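Local structure of manganese-containing pseudocatalase (Thermus thermophilus, 2V8T) at the interface of chains A and B. The protein uses a pair of manganese ions in each subunit to catalyse the breakdown of hydrogen peroxide into water and dioxygen. Residues are numbered along the deposited sequence; one frame, centred on the assembly and turned at random. Chains: chain A/B, Manganese-containing pseudocatalase.

The interface of chains A and B. Residues chain A 294, 297-298, 301; chain B 57-58, 243, 246.
The last turns of the C-terminal helix 288-299 of chain A, with the tail just beyond it, lie against chain B where the 3-10 helix 244-246 and the loop residue before it meet the start of helix 57-85. A:Tyr298 buries more surface than any other residue of the patch, 82 Å². Its CG stands anti to its own carbonyl carbon (chi1 -74°), which sends the ring away from the helix and across B:Leu246. Methyl CD1 of B:Leu246 sits over the centre of one ring face, 3.5 Å from the centroid of the A:Tyr298 ring, a CH-pi contact that suits a branched aliphatic side chain. The phenol A:Tyr298 OH then donates to carboxylate oxygen B:Asp243 OD2 at 2.7 Å. Ring and carboxylate are nearly perpendicular, 88° apart: OD2 lies in the ring plane at its edge, whereas the OH meets OD2 from above the carboxylate plane. From the opposite face of that carboxylate comes the side-chain amine nitrogen NZ of B:Lys57, 2.8 Å from B:Asp243 OD2 in a salt bridge within chain B. The lysine runs extended until it bends at chi4, and the positive charge expected on it would probably balance the negative carboxylate and favour its ionised form. A phenylalanine in place of A:Tyr298 would probably keep the packing on B:Leu246 but leave B:Asp243 OD2 without its donor from chain A. Beside the phenol, the rigid ring of B:Pro58 sets CG 3.6 Å from A:Tyr298 CE1, and A:Leu297 CD1 lies more loosely against the same proline. The other methyl of B:Leu246, CD2, points toward the end of the chain A helix and to A:Ala301, whose small side chain fits there but is poorly ordered. This is one part of a two-fold subunit contact within the deposited six-chain assembly, and its twin has the roles of A and B swapped. Where the helix gives out, one water links two backbone carbonyls, 3.1 Å from A:Leu297 O and 3.0 Å from B:Leu246 O.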
ATOM      1  N   ALA A 294     -24.621 -12.515  30.725  1.00 10.93           N
ATOM      2  CA  ALA A 294     -23.504 -13.421  31.011  1.00 11.41           C
ATOM      3  C   ALA A 294     -23.715 -14.130  32.344  1.00 11.92           C
ATOM      4  O   ALA A 294     -23.495 -15.335  32.448  1.00 14.36           O
ATOM      5  CB  ALA A 294     -22.203 -12.653  31.000  1.00 11.85           C
ATOM      6  N   LEU A 297     -26.030 -17.009  32.000  1.00 14.18           N
ATOM      7  CA  LEU A 297     -25.489 -18.179  31.296  1.00 13.73           C
ATOM      8  C   LEU A 297     -24.957 -19.202  32.287  1.00 14.58           C
ATOM      9  O   LEU A 297     -25.022 -20.411  32.083  1.00 18.49           O
ATOM     10  CB  LEU A 297     -24.335 -17.822  30.355  1.00 13.73           C
ATOM     11  CG  LEU A 297     -24.724 -17.038  29.096  1.00 15.16           C
ATOM     12  CD1 LEU A 297     -23.440 -16.689  28.354  1.00 16.40           C
ATOM     13  CD2 LEU A 297     -25.751 -17.814  28.214  1.00 19.03           C
ATOM     14  N   TYR A 298     -24.370 -18.709  33.394  1.00 14.05           N
ATOM     15  CA  TYR A 298     -23.791 -19.575  34.419  1.00 16.49           C
ATOM     16  C   TYR A 298     -24.904 -20.238  35.196  1.00 19.83           C
ATOM     17  O   TYR A 298     -24.701 -21.318  35.722  1.00 22.28           O
ATOM     18  CB  TYR A 298     -22.891 -18.776  35.392  1.00 16.56           C
ATOM     19  CG  TYR A 298     -21.534 -18.372  34.776  1.00 14.33           C
ATOM     20  CD1 TYR A 298     -21.361 -17.194  34.067  1.00 14.75           C
ATOM     21  CD2 TYR A 298     -20.452 -19.206  34.824  1.00 13.13           C
ATOM     22  CE1 TYR A 298     -20.169 -16.862  33.472  1.00 13.03           C
ATOM     23  CE2 TYR A 298     -19.237 -18.897  34.244  1.00 12.26           C
ATOM     24  CZ  TYR A 298     -19.090 -17.722  33.544  1.00 12.31           C
ATOM     25  OH  TYR A 298     -17.931 -17.364  32.904  1.00 13.34           O
ATOM     26  N   ALA A 301     -25.927 -23.229  33.422  0.70 40.13           N
ATOM     27  CA  ALA A 301     -24.817 -24.178  33.194  0.70 40.84           C
ATOM     28  C   ALA A 301     -25.159 -25.638  33.588  0.70 42.22           C
ATOM     29  O   ALA A 301     -25.953 -25.876  34.511  0.70 42.59           O
ATOM     30  CB  ALA A 301     -23.574 -23.729  33.971  0.70 41.09           C
TER
ATOM     31  N   LYS B  57     -17.062 -13.083  30.574  1.00  8.46           N
ATOM     32  CA  LYS B  57     -16.097 -14.154  30.423  1.00  8.46           C
ATOM     33  C   LYS B  57     -16.432 -15.188  29.384  1.00  7.95           C
ATOM     34  O   LYS B  57     -15.534 -15.611  28.671  1.00  8.73           O
ATOM     35  CB  LYS B  57     -15.807 -14.812  31.779  1.00  8.98           C
ATOM     36  CG  LYS B  57     -14.695 -15.844  31.709  1.00  9.76           C
ATOM     37  CD  LYS B  57     -14.325 -16.370  33.068  1.00 10.49           C
ATOM     38  CE  LYS B  57     -13.214 -17.364  33.035  1.00 10.75           C
ATOM     39  NZ  LYS B  57     -13.549 -18.533  32.190  1.00 11.03           N
ATOM     40  N   PRO B  58     -17.684 -15.694  29.267  1.00  8.94           N
ATOM     41  CA  PRO B  58     -17.880 -16.773  28.264  1.00  9.81           C
ATOM     42  C   PRO B  58     -17.508 -16.295  26.852  1.00  8.71           C
ATOM     43  O   PRO B  58     -17.007 -17.077  26.034  1.00  9.16           O
ATOM     44  CB  PRO B  58     -19.355 -17.117  28.423  1.00 12.47           C
ATOM     45  CG  PRO B  58     -19.666 -16.683  29.902  1.00 13.01           C
ATOM     46  CD  PRO B  58     -18.885 -15.449  30.078  1.00 10.45           C
ATOM     47  N   ASP B 243     -15.170 -21.939  30.188  1.00 10.50           N
ATOM     48  CA  ASP B 243     -16.598 -21.670  30.138  1.00 10.32           C
ATOM     49  C   ASP B 243     -17.142 -21.646  28.697  1.00 10.15           C
ATOM     50  O   ASP B 243     -18.228 -21.111  28.465  1.00 10.39           O
ATOM     51  CB  ASP B 243     -16.903 -20.388  30.878  1.00 10.97           C
ATOM     52  CG  ASP B 243     -16.556 -20.477  32.349  1.00 12.01           C
ATOM     53  OD1 ASP B 243     -16.694 -21.551  32.951  1.00 14.68           O
ATOM     54  OD2 ASP B 243     -16.139 -19.403  32.917  1.00 12.42           O
ATOM     55  N   LEU B 246     -20.904 -22.660  27.858  1.00  9.78           N
ATOM     56  CA  LEU B 246     -22.031 -21.803  28.124  1.00  9.98           C
ATOM     57  C   LEU B 246     -22.633 -21.241  26.847  1.00  9.97           C
ATOM     58  O   LEU B 246     -23.785 -20.817  26.840  1.00 12.36           O
ATOM     59  CB  LEU B 246     -21.675 -20.698  29.076  1.00 11.24           C
ATOM     60  CG  LEU B 246     -21.241 -21.207  30.466  1.00 14.20           C
ATOM     61  CD1 LEU B 246     -20.918 -20.008  31.374  1.00 16.37           C
ATOM     62  CD2 LEU B 246     -22.217 -22.184  31.133  1.00 16.65           C
TER
HETATM   63  O   HOH W   1     -25.476 -21.482  29.183  1.00 24.60           O